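Local coordinates for protein multicopper oxidase (Uncultured bacterium, PDB 4E9X) that probably couples the oxidation of substrates at a mononuclear copper to the reduction of dioxygen at a copper cluster, as multicopper oxidases do, at residues S169-K173 and N294-S298; I270-E274 and W283-K287; R4-M8 and G304-F308; L21-V25 and W147-D153. All coordinates share one frame. Numbering follows the deposited sequence.

Interaction 1 (S169-K173 and N294-S298); sequences SVNAK and NFFYS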
loop_
_atom_site.group_PDB
_atom_site.type_symbol
_atom_site.label_atom_id
_atom_site.label_comp_id
_atom_site.label_asym_id
_atom_site.label_seq_id
_atom_site.Cartn_x
_atom_site.Cartn_y
_atom_site.Cartn_z
ATOM N N SER A 169 -5.457 -4.597 15.605
ATOM C CA SER A 169 -5.829 -3.687 16.666
ATOM C C SER A 169 -5.501 -2.244 16.334
ATOM O O SER A 169 -4.683 -1.916 15.465
ATOM C CB SER A 169 -5.097 -4.069 17.974
ATOM O OG SER A 169 -3.660 -4.069 17.744
ATOM N N VAL A 170 -6.145 -1.359 17.104
ATOM C CA VAL A 170 -5.674 -0.003 17.295
ATOM C C VAL A 170 -5.325 0.130 18.771
ATOM O O VAL A 170 -6.112 -0.271 19.644
ATOM C CB VAL A 170 -6.716 1.048 16.822
ATOM C CG1 VAL A 170 -8.091 0.845 17.441
ATOM C CG2 VAL A 170 -6.193 2.486 17.126
ATOM N N ASN A 171 -4.161 0.673 19.072
ATOM C CA ASN A 171 -3.658 0.850 20.453
ATOM C C ASN A 171 -3.785 -0.445 21.230
ATOM O O ASN A 171 -4.199 -0.444 22.396
ATOM C CB ASN A 171 -4.352 2.020 21.146
ATOM C CG ASN A 171 -3.997 3.323 20.434
ATOM O OD1 ASN A 171 -3.125 3.328 19.579
ATOM N ND2 ASN A 171 -4.702 4.421 20.742
ATOM N N ALA A 172 -3.423 -1.544 20.560
ATOM C CA ALA A 172 -3.322 -2.893 21.158
ATOM C C ALA A 172 -4.651 -3.475 21.638
ATOM O O ALA A 172 -4.627 -4.447 22.398
ATOM C CB ALA A 172 -2.271 -2.947 22.265
ATOM N N LYS A 173 -5.793 -2.982 21.154
ATOM C CA LYS A 173 -7.059 -3.673 21.408
ATOM C C LYS A 173 -7.789 -3.883 20.087
ATOM O O LYS A 173 -7.729 -3.097 19.150
ATOM C CB LYS A 173 -7.909 -2.903 22.439
ATOM C CG LYS A 173 -7.085 -2.447 23.655
ATOM C CD LYS A 173 -7.838 -2.215 24.950
ATOM C CE LYS A 173 -6.986 -1.435 25.960
ATOM N NZ LYS A 173 -5.971 -2.333 26.592
ATOM N N ASN A 294 -8.959 8.235 27.727
ATOM C CA ASN A 294 -7.582 8.358 27.275
ATOM C C ASN A 294 -7.106 7.221 26.394
ATOM O O ASN A 294 -5.890 7.066 26.215
ATOM C CB ASN A 294 -6.647 8.451 28.510
ATOM C CG ASN A 294 -5.356 9.170 28.200
ATOM O OD1 ASN A 294 -5.316 10.146 27.442
ATOM N ND2 ASN A 294 -4.280 8.708 28.851
ATOM N N PHE A 295 -8.009 6.467 25.809
ATOM C CA PHE A 295 -7.653 5.335 24.954
ATOM C C PHE A 295 -6.849 5.775 23.738
ATOM O O PHE A 295 -6.106 4.971 23.193
ATOM C CB PHE A 295 -8.944 4.630 24.523
ATOM C CG PHE A 295 -8.644 3.414 23.616
ATOM C CD1 PHE A 295 -8.169 2.228 24.129
ATOM C CD2 PHE A 295 -8.830 3.534 22.244
ATOM C CE1 PHE A 295 -7.871 1.149 23.279
ATOM C CE2 PHE A 295 -8.543 2.491 21.387
ATOM C CZ PHE A 295 -8.064 1.305 21.909
ATOM N N PHE A 296 -7.014 7.021 23.299
ATOM C CA PHE A 296 -6.227 7.556 22.188
ATOM C C PHE A 296 -5.256 8.622 22.656
ATOM O O PHE A 296 -4.787 9.443 21.864
ATOM C CB PHE A 296 -7.156 8.157 21.097
ATOM C CG PHE A 296 -8.197 7.195 20.568
ATOM C CD1 PHE A 296 -7.829 6.214 19.645
ATOM C CD2 PHE A 296 -9.531 7.245 20.986
ATOM C CE1 PHE A 296 -8.768 5.339 19.116
ATOM C CE2 PHE A 296 -10.483 6.360 20.438
ATOM C CZ PHE A 296 -10.102 5.393 19.523
ATOM N N TYR A 297 -4.912 8.577 23.970
ATOM C CA TYR A 297 -3.955 9.526 24.567
ATOM C C TYR A 297 -4.464 10.955 24.546
ATOM O O TYR A 297 -3.727 11.909 24.798
ATOM C CB TYR A 297 -2.549 9.415 23.977
ATOM C CG TYR A 297 -1.623 8.446 24.654
ATOM C CD1 TYR A 297 -1.461 8.401 26.028
ATOM C CD2 TYR A 297 -0.836 7.591 23.876
ATOM C CE1 TYR A 297 -0.573 7.493 26.650
ATOM C CE2 TYR A 297 0.044 6.686 24.463
ATOM C CZ TYR A 297 0.177 6.646 25.840
ATOM O OH TYR A 297 1.030 5.765 26.471
ATOM N N SER A 298 -5.782 11.191 24.311
ATOM C CA SER A 298 -6.227 12.590 24.125
ATOM C C SER A 298 -6.180 13.391 25.400
ATOM O O SER A 298 -6.008 14.574 25.343
ATOM C CB SER A 298 -7.677 12.593 23.612
ATOM O OG SER A 298 -7.768 11.978 22.340
#
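One asparagine at the corner of a tight turn can tie several parts of a fold together, as in the pairing of 169-173 with 294-298. Val-170 to Lys-173 form a type I' turn, closed by Val-170 N to Lys-173 O and Lys-173 N to Val-170 O, both 3.1 Å. At its corner Asn-171, with positive phi and chi1 in the m well, extends its amide so that ND2 donates to the carbonyl O of Phe-295 at 2.9 Å. The amide is shared: ND2 also reaches Ile-141 O, and OD1 accepts from Met-143 N, so one side chain ties the turn to strand 138-147 as well as to the loop. Phe-295 takes chi1 t, which carries the end of its ring up to the turn although CB points sideways. There Lys-173 CG meets the ring edge, 3.7 Å from Phe-295 CE1, while Val-170 O lies 3.4 Å from Phe-295 CZ. The Lys-173 amine runs on to Gly-312 O. Phe-296, in the m rotamer, turns its ring edge to Val-170, whose CG2 is 4.3 Å from Phe-296 CE1. The loop has its own type I turn, Asn-294 to Tyr-297, with Tyr-297 N bonded to Asn-294 O at 2.9 Å. The arrangement is that of a strand-end turn in a cupredoxin-like domain, here at the edge strand 167-170, against which a long C-terminal loop packs.

Interaction 2 (I270-E274 and W283-K287); sequences ITVIE and WYVWK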
loop_
_atom_site.group_PDB
_atom_site.type_symbol
_atom_site.label_atom_id
_atom_site.label_comp_id
_atom_site.label_asym_id
_atom_site.label_seq_id
_atom_site.Cartn_x
_atom_site.Cartn_y
_atom_site.Cartn_z
ATOM N N ILE A 270 -11.421 -1.077 15.015
ATOM C CA ILE A 270 -12.697 -0.392 14.838
ATOM C C ILE A 270 -12.953 0.522 16.044
ATOM O O ILE A 270 -12.847 0.023 17.174
ATOM C CB ILE A 270 -13.862 -1.395 14.741
ATOM C CG1 ILE A 270 -13.685 -2.417 13.635
ATOM C CG2 ILE A 270 -15.198 -0.631 14.647
ATOM C CD1 ILE A 270 -14.714 -3.540 13.634
ATOM N N THR A 271 -13.324 1.770 15.810
ATOM C CA THR A 271 -13.877 2.614 16.840
ATOM C C THR A 271 -15.156 3.239 16.285
ATOM O O THR A 271 -15.557 2.923 15.142
ATOM C CB THR A 271 -12.850 3.651 17.331
ATOM O OG1 THR A 271 -13.468 4.423 18.401
ATOM C CG2 THR A 271 -12.411 4.599 16.239
ATOM N N VAL A 272 -15.807 4.065 17.096
ATOM C CA VAL A 272 -16.997 4.815 16.646
ATOM C C VAL A 272 -16.770 6.256 17.060
ATOM O O VAL A 272 -16.402 6.524 18.240
ATOM C CB VAL A 272 -18.261 4.277 17.324
ATOM C CG1 VAL A 272 -19.502 5.043 16.904
ATOM C CG2 VAL A 272 -18.423 2.803 17.035
ATOM N N ILE A 273 -16.953 7.177 16.119
ATOM C CA ILE A 273 -17.030 8.611 16.445
ATOM C C ILE A 273 -18.417 8.798 17.013
ATOM O O ILE A 273 -19.411 8.761 16.253
ATOM C CB ILE A 273 -16.787 9.472 15.214
ATOM C CG1 ILE A 273 -15.390 9.116 14.598
ATOM C CG2 ILE A 273 -16.907 10.921 15.597
ATOM C CD1 ILE A 273 -15.253 9.632 13.181
ATOM N N GLU A 274 -18.497 8.981 18.331
ATOM C CA GLU A 274 -19.770 9.133 19.045
ATOM C C GLU A 274 -19.942 10.596 19.364
ATOM O O GLU A 274 -19.150 11.166 20.137
ATOM C CB GLU A 274 -19.707 8.386 20.369
ATOM C CG GLU A 274 -19.763 6.840 20.254
ATOM C CD GLU A 274 -19.745 6.211 21.623
ATOM O OE1 GLU A 274 -19.536 6.907 22.652
ATOM O OE2 GLU A 274 -19.894 4.981 21.679
ATOM N N TRP A 283 -30.209 -0.792 21.226
ATOM C CA TRP A 283 -29.511 -1.836 20.449
ATOM C C TRP A 283 -28.082 -1.429 20.097
ATOM O O TRP A 283 -27.363 -2.204 19.453
ATOM C CB TRP A 283 -30.250 -2.239 19.157
ATOM C CG TRP A 283 -30.849 -1.072 18.456
ATOM C CD1 TRP A 283 -32.159 -0.650 18.509
ATOM C CD2 TRP A 283 -30.175 -0.157 17.587
ATOM N NE1 TRP A 283 -32.300 0.477 17.714
ATOM C CE2 TRP A 283 -31.089 0.779 17.141
ATOM C CE3 TRP A 283 -28.833 -0.109 17.154
ATOM C CZ2 TRP A 283 -30.753 1.817 16.268
ATOM C CZ3 TRP A 283 -28.502 0.939 16.285
ATOM C CH2 TRP A 283 -29.445 1.880 15.849
ATOM N N TYR A 284 -27.691 -0.221 20.530
ATOM C CA TYR A 284 -26.322 0.225 20.192
ATOM C C TYR A 284 -25.294 -0.662 20.851
ATOM O O TYR A 284 -25.317 -0.899 22.068
ATOM C CB TYR A 284 -26.129 1.699 20.621
ATOM C CG TYR A 284 -24.716 2.221 20.410
ATOM C CD1 TYR A 284 -24.059 1.981 19.187
ATOM C CD2 TYR A 284 -24.016 2.942 21.377
ATOM C CE1 TYR A 284 -22.791 2.454 18.992
ATOM C CE2 TYR A 284 -22.741 3.407 21.182
ATOM C CZ TYR A 284 -22.121 3.146 19.962
ATOM O OH TYR A 284 -20.846 3.611 19.739
ATOM N N VAL A 285 -24.340 -1.135 20.060
ATOM C CA VAL A 285 -23.352 -2.088 20.559
ATOM C C VAL A 285 -22.585 -1.565 21.782
ATOM O O VAL A 285 -22.243 -2.337 22.685
ATOM C CB VAL A 285 -22.384 -2.523 19.437
ATOM C CG1 VAL A 285 -21.498 -1.349 18.981
ATOM C CG2 VAL A 285 -21.445 -3.649 19.846
ATOM N N TRP A 286 -22.358 -0.279 21.847
ATOM C CA TRP A 286 -21.539 0.286 22.935
ATOM C C TRP A 286 -22.370 1.080 23.908
ATOM O O TRP A 286 -21.852 1.963 24.629
ATOM C CB TRP A 286 -20.382 1.050 22.301
ATOM C CG TRP A 286 -19.118 0.247 22.127
ATOM C CD1 TRP A 286 -18.832 -0.995 22.573
ATOM C CD2 TRP A 286 -17.946 0.711 21.425
ATOM N NE1 TRP A 286 -17.536 -1.398 22.214
ATOM C CE2 TRP A 286 -16.986 -0.348 21.500
ATOM C CE3 TRP A 286 -17.644 1.894 20.731
ATOM C CZ2 TRP A 286 -15.717 -0.217 20.905
ATOM C CZ3 TRP A 286 -16.380 2.010 20.159
ATOM C CH2 TRP A 286 -15.437 0.977 20.245
ATOM N N LYS A 287 -23.662 0.786 24.014
ATOM C CA LYS A 287 -24.458 1.444 25.061
ATOM C C LYS A 287 -23.888 1.110 26.439
ATOM O O LYS A 287 -23.498 -0.031 26.706
ATOM C CB LYS A 287 -25.918 0.997 24.930
ATOM C CG LYS A 287 -26.796 1.444 26.092
ATOM C CD LYS A 287 -28.137 0.739 26.045
ATOM C CE LYS A 287 -28.908 1.099 27.304
ATOM N NZ LYS A 287 -28.773 2.543 27.681
HETATM O O HOH W 1 -20.470 4.424 24.256
#
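Trp-286 brings the six-membered part of its indole up to strand 270-274: Trp-286 CZ3 lies 3.7 Å from Val-272 N and 3.8 Å from Val-272 CG2, and Trp-286 CH2 is 4.1 Å from Thr-271 CA. Val-272 touches both aromatics: CG2 packs on Trp-286, and both methyls come near the hydroxyl of Tyr-284, with Val-272 CG1 3.4 Å and Val-272 CG2 3.7 Å from Tyr-284 OH. Here an irregular loop is held to a strand by two large side chains with paired polar ends. Tyr-284 OH donates to Glu-274 OE2 over 2.6 Å, a short bond to a carboxylate oxygen lying near the plane of the tyrosine ring. That same oxygen accepts from water 1 at 2.7 Å, and the water also donates to Trp-286 O at 2.8 Å, so Glu-274 holds both the side chain of one loop residue and the backbone of another. A type I turn from Tyr-284 to Lys-287, closed by Lys-287 N to Tyr-284 O at 3.1 Å, brings the two aromatics to the same side. Glu-274 OE1 forms a salt bridge with Arg-182, and Trp-286 NE1 donates to Pro-176 O. The loop also meets a second subunit, whose Gly-77 packs on Tyr-284. Within the chain, strand 270-275 runs between parallel strand 181-183 and antiparallel strand 248-253.

Interaction 3 (R4-M8 and G304-F308); sequences REFDM and GYGMF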
loop_
_atom_site.group_PDB
_atom_site.type_symbol
_atom_site.label_atom_id
_atom_site.label_comp_id
_atom_site.label_asym_id
_atom_site.label_seq_id
_atom_site.Cartn_x
_atom_site.Cartn_y
_atom_site.Cartn_z
ATOM N N ARG A 4 14.808 17.655 29.042
ATOM C CA ARG A 4 13.732 16.788 29.517
ATOM C C ARG A 4 14.285 15.377 29.620
ATOM O O ARG A 4 14.651 14.810 28.613
ATOM C CB ARG A 4 12.494 16.872 28.623
ATOM C CG ARG A 4 12.000 18.307 28.468
ATOM C CD ARG A 4 10.587 18.306 27.922
ATOM N NE ARG A 4 10.177 19.705 27.692
ATOM C CZ ARG A 4 9.564 20.393 28.671
ATOM N NH1 ARG A 4 9.305 19.854 29.861
ATOM N NH2 ARG A 4 9.201 21.644 28.461
ATOM N N GLU A 5 14.332 14.907 30.849
ATOM C CA GLU A 5 14.917 13.607 31.158
ATOM C C GLU A 5 13.852 12.656 31.691
ATOM O O GLU A 5 13.112 13.029 32.605
ATOM C CB GLU A 5 16.018 13.807 32.233
ATOM C CG GLU A 5 16.666 12.493 32.607
ATOM C CD GLU A 5 17.965 12.659 33.346
ATOM O OE1 GLU A 5 18.376 13.820 33.582
ATOM O OE2 GLU A 5 18.622 11.651 33.705
ATOM N N PHE A 6 13.822 11.452 31.145
ATOM C CA PHE A 6 12.837 10.439 31.421
ATOM C C PHE A 6 13.457 9.124 31.812
ATOM O O PHE A 6 14.507 8.807 31.260
ATOM C CB PHE A 6 11.960 10.204 30.164
ATOM C CG PHE A 6 11.338 11.522 29.703
ATOM C CD1 PHE A 6 10.539 12.293 30.528
ATOM C CD2 PHE A 6 11.545 11.982 28.434
ATOM C CE1 PHE A 6 9.955 13.464 30.121
ATOM C CE2 PHE A 6 10.981 13.182 28.011
ATOM C CZ PHE A 6 10.178 13.959 28.856
ATOM N N ASP A 7 12.803 8.385 32.698
ATOM C CA ASP A 7 13.307 7.073 33.083
ATOM C C ASP A 7 12.295 6.035 32.555
ATOM O O ASP A 7 11.108 6.131 32.891
ATOM C CB ASP A 7 13.476 6.919 34.586
ATOM C CG ASP A 7 14.596 7.744 35.164
ATOM O OD1 ASP A 7 15.734 7.752 34.605
ATOM O OD2 ASP A 7 14.447 8.423 36.227
ATOM N N MET A 8 12.752 5.123 31.701
ATOM C CA MET A 8 11.815 4.159 31.140
ATOM C C MET A 8 12.288 2.751 31.485
ATOM O O MET A 8 13.496 2.548 31.663
ATOM C CB MET A 8 11.668 4.343 29.630
ATOM C CG MET A 8 10.603 3.465 28.962
ATOM S SD MET A 8 10.557 3.854 27.170
ATOM C CE MET A 8 11.236 5.510 27.383
ATOM N N GLY A 304 0.516 18.843 29.123
ATOM C CA GLY A 304 1.842 19.494 29.113
ATOM C C GLY A 304 2.930 18.520 28.661
ATOM O O GLY A 304 2.765 17.328 28.346
ATOM N N TYR A 305 4.131 19.107 28.571
ATOM C CA TYR A 305 5.230 18.278 28.115
ATOM C C TYR A 305 5.661 17.282 29.166
ATOM O O TYR A 305 5.545 17.583 30.360
ATOM C CB TYR A 305 6.419 19.178 27.698
ATOM C CG TYR A 305 5.959 20.112 26.577
ATOM C CD1 TYR A 305 5.482 19.549 25.392
ATOM C CD2 TYR A 305 5.971 21.509 26.683
ATOM C CE1 TYR A 305 5.041 20.357 24.344
ATOM C CE2 TYR A 305 5.535 22.328 25.632
ATOM C CZ TYR A 305 5.075 21.724 24.474
ATOM O OH TYR A 305 4.624 22.485 23.388
ATOM N N GLY A 306 6.168 16.144 28.748
ATOM C CA GLY A 306 6.635 15.116 29.660
ATOM C C GLY A 306 6.396 13.724 29.114
ATOM O O GLY A 306 6.162 13.559 27.904
ATOM N N MET A 307 6.459 12.733 29.989
ATOM C CA MET A 307 6.249 11.334 29.626
ATOM C C MET A 307 5.049 10.823 30.432
ATOM O O MET A 307 4.954 11.013 31.673
ATOM C CB MET A 307 7.486 10.463 29.800
ATOM C CG MET A 307 7.141 8.961 29.633
ATOM S SD MET A 307 8.638 7.944 29.960
ATOM C CE MET A 307 9.412 8.057 28.397
ATOM N N PHE A 308 4.078 10.203 29.761
ATOM C CA PHE A 308 2.813 9.844 30.356
ATOM C C PHE A 308 2.511 8.376 30.160
ATOM O O PHE A 308 2.399 7.878 29.036
ATOM C CB PHE A 308 1.628 10.648 29.720
ATOM C CG PHE A 308 1.808 12.132 29.882
ATOM C CD1 PHE A 308 1.140 12.779 30.917
ATOM C CD2 PHE A 308 2.626 12.838 29.011
ATOM C CE1 PHE A 308 1.294 14.140 31.103
ATOM C CE2 PHE A 308 2.795 14.195 29.252
ATOM C CZ PHE A 308 2.119 14.847 30.277
#
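Met-307 and Phe-6 account for half of the surface buried here, and their meeting shows how a flexible thioether can fit itself to an aromatic ring. Met-307 CB sits over the face of the Phe-6 ring, 4.0 Å from its centroid in a CH-pi contact, and Met-307 SD, 5.3 Å from that centroid and oblique to it, adds a Met-aromatic contact. Beyond the sulfur, Met-307 CE touches Met-8 CE at 3.3 Å. The ring also reaches the backbone, with Phe-6 CE1 3.7 Å from Gly-306 C. Strands 4-8 and 306-308 run at 25° with axes 7.7 Å apart, belonging to different sheets that face each other in the N-terminal cupredoxin-like beta sandwich; Ile-37 of strand 36-40 packs on both Phe-6 and Met-307. Towards the start of both segments, the guanidinium of Arg-4 has Tyr-305 CB over one face, Arg-4 CZ being 3.5 Å from that atom, while Arg-4 NE pairs with Asp-43 and Tyr-305 OH bonds to Asp-125.

Interaction 4 (L21-V25 and W147-D153); sequences LDYKV and WESAVAD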
loop_
_atom_site.group_PDB
_atom_site.type_symbol
_atom_site.label_atom_id
_atom_site.label_comp_id
_atom_site.label_asym_id
_atom_site.label_seq_id
_atom_site.Cartn_x
_atom_site.Cartn_y
_atom_site.Cartn_z
ATOM N N LEU A 21 -7.918 -13.576 23.758
ATOM C CA LEU A 21 -6.540 -13.506 23.330
ATOM C C LEU A 21 -5.775 -12.601 24.310
ATOM O O LEU A 21 -5.824 -11.378 24.258
ATOM C CB LEU A 21 -6.402 -12.946 21.910
ATOM C CG LEU A 21 -4.931 -12.904 21.479
ATOM C CD1 LEU A 21 -4.383 -14.322 21.359
ATOM C CD2 LEU A 21 -4.741 -12.105 20.170
ATOM N N ASP A 22 -5.037 -13.270 25.195
ATOM C CA ASP A 22 -4.030 -12.677 26.078
ATOM C C ASP A 22 -2.665 -12.828 25.417
ATOM O O ASP A 22 -2.410 -13.906 24.867
ATOM C CB ASP A 22 -4.048 -13.432 27.414
ATOM C CG ASP A 22 -5.420 -13.155 28.048
ATOM O OD1 ASP A 22 -5.868 -12.006 28.056
ATOM O OD2 ASP A 22 -6.053 -14.141 28.498
ATOM N N TYR A 23 -1.812 -11.835 25.446
ATOM C CA TYR A 23 -0.603 -11.856 24.626
ATOM C C TYR A 23 0.591 -11.443 25.473
ATOM O O TYR A 23 0.543 -10.408 26.145
ATOM C CB TYR A 23 -0.807 -10.915 23.427
ATOM C CG TYR A 23 -0.122 -11.413 22.164
ATOM C CD1 TYR A 23 -0.878 -12.114 21.215
ATOM C CD2 TYR A 23 1.217 -11.211 21.875
ATOM C CE1 TYR A 23 -0.361 -12.617 20.039
ATOM C CE2 TYR A 23 1.772 -11.711 20.695
ATOM C CZ TYR A 23 0.999 -12.400 19.800
ATOM O OH TYR A 23 1.566 -12.860 18.611
ATOM N N LYS A 24 1.662 -12.219 25.472
ATOM C CA LYS A 24 2.913 -11.864 26.143
ATOM C C LYS A 24 3.653 -10.831 25.314
ATOM O O LYS A 24 3.905 -11.022 24.119
ATOM C CB LYS A 24 3.803 -13.086 26.356
ATOM C CG LYS A 24 3.262 -14.087 27.379
ATOM C CD LYS A 24 4.402 -14.996 27.798
ATOM C CE LYS A 24 4.162 -15.821 29.031
ATOM N NZ LYS A 24 3.020 -15.651 29.917
ATOM N N VAL A 25 3.996 -9.718 25.939
ATOM C CA VAL A 25 4.592 -8.595 25.264
ATOM C C VAL A 25 5.798 -8.100 26.063
ATOM O O VAL A 25 5.990 -8.463 27.226
ATOM C CB VAL A 25 3.611 -7.429 25.032
ATOM C CG1 VAL A 25 2.484 -7.935 24.058
ATOM C CG2 VAL A 25 3.056 -6.857 26.317
ATOM N N TRP A 147 -1.359 -9.227 15.201
ATOM C CA TRP A 147 -0.988 -10.196 16.231
ATOM C C TRP A 147 -1.123 -11.601 15.641
ATOM O O TRP A 147 -2.022 -11.854 14.868
ATOM C CB TRP A 147 -1.878 -10.124 17.469
ATOM C CG TRP A 147 -1.937 -8.706 18.009
ATOM C CD1 TRP A 147 -2.808 -7.729 17.574
ATOM C CD2 TRP A 147 -1.118 -8.114 19.000
ATOM N NE1 TRP A 147 -2.569 -6.542 18.268
ATOM C CE2 TRP A 147 -1.538 -6.763 19.144
ATOM C CE3 TRP A 147 -0.046 -8.611 19.779
ATOM C CZ2 TRP A 147 -0.931 -5.885 20.059
ATOM C CZ3 TRP A 147 0.525 -7.700 20.672
ATOM C CH2 TRP A 147 0.102 -6.365 20.819
ATOM N N GLU A 148 -0.229 -12.492 16.072
ATOM C CA GLU A 148 -0.233 -13.889 15.606
ATOM C C GLU A 148 -0.583 -14.781 16.782
ATOM O O GLU A 148 0.261 -14.993 17.660
ATOM C CB GLU A 148 1.164 -14.254 15.094
ATOM C CG GLU A 148 1.533 -13.369 13.903
ATOM C CD GLU A 148 2.998 -13.330 13.582
ATOM O OE1 GLU A 148 3.724 -14.098 14.256
ATOM O OE2 GLU A 148 3.480 -12.589 12.719
ATOM N N SER A 149 -1.802 -15.290 16.873
ATOM C CA SER A 149 -2.207 -15.982 18.093
ATOM C C SER A 149 -1.355 -17.210 18.393
ATOM O O SER A 149 -1.242 -17.552 19.591
ATOM C CB SER A 149 -3.699 -16.381 18.018
ATOM O OG SER A 149 -3.927 -17.379 17.050
ATOM N N ALA A 150 -0.768 -17.845 17.382
ATOM C CA ALA A 150 0.001 -19.056 17.702
ATOM C C ALA A 150 1.194 -18.797 18.603
ATOM O O ALA A 150 1.708 -19.720 19.237
ATOM C CB ALA A 150 0.501 -19.702 16.417
ATOM N N VAL A 151 1.674 -17.559 18.583
ATOM C CA VAL A 151 2.866 -17.276 19.420
ATOM C C VAL A 151 2.535 -16.363 20.575
ATOM O O VAL A 151 3.454 -15.744 21.165
ATOM C CB VAL A 151 4.018 -16.708 18.567
ATOM C CG1 VAL A 151 4.313 -17.774 17.514
ATOM C CG2 VAL A 151 3.722 -15.327 17.949
ATOM N N ALA A 152 1.267 -16.262 20.947
ATOM C CA ALA A 152 0.901 -15.373 22.046
ATOM C C ALA A 152 1.650 -15.653 23.332
ATOM O O ALA A 152 1.926 -14.732 24.128
ATOM C CB ALA A 152 -0.618 -15.472 22.310
ATOM N N ASP A 153 1.900 -16.924 23.605
ATOM C CA ASP A 153 2.347 -17.303 24.965
ATOM C C ASP A 153 3.839 -17.612 24.993
ATOM O O ASP A 153 4.294 -18.235 25.975
ATOM C CB ASP A 153 1.643 -18.530 25.537
ATOM C CG ASP A 153 1.746 -18.733 27.047
ATOM O OD1 ASP A 153 2.120 -17.809 27.814
ATOM O OD2 ASP A 153 1.447 -19.875 27.530
#
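Three polar links join strand 21-25 to segment 147-153. Tyr-23 OH donates to Glu-148 O at 2.7 Å, Lys-24 N donates to Ala-152 O at 2.9 Å in nearly straight geometry, and Lys-24 NZ forms a salt bridge with Asp-153 OD1 at 3.1 Å. One hydrogen bond holds the hydroxyl of Tyr-23, the other the backbone of the next residue, and the tyrosine ring becomes the centre of the packing. On one face lies Ala-152, whose CA is 3.7 Å from the Tyr-23 ring centroid, a CH-pi contact; on the opposite face Trp-147 presents its edge in a T-shaped pair, six-membered ring centroid 4.9 Å from that of Tyr-23. Further out, Val-25 CG1 meets Trp-147 CZ3 at 3.9 Å, and Leu-21 CD1 lies 4.0 Å from both Ser-149 CB and Ala-152 CB. The loop is folded by a short 3-10 segment at 149-150. Outside the pair, Arg-116 bonds to both Lys-24 O and Val-151 O, and Trp-147 NE1 to Ser-169. As a worked case of an aromatic from one domain held between two residues of the other, the contact is an interdomain joint, the first cupredoxin-like domain meeting the second in a two-domain multicopper oxidase.

Along the chain the contacts combine nesting and series. Interaction 3 closes the largest loop, from strand 3-18 to strand 306-308, and encloses the others; interaction 4 closes before interaction 1 opens, and interaction 2 lies inside interaction 1. Interaction 1 is the hub, its centre about 7 Å from that of the chain. It touches interaction 2 through Phe-296 and Thr-271, interaction 3 through Tyr-297 and Phe-308, and interaction 4 through Ser-169 and Trp-147. Interactions 2 and 3, with centres about 33 Å apart, belong to different domains, whereas 3 and 4 share the sheet of strands 3-18 and 21-28. The C-terminal segment thus returns from the second domain to the first.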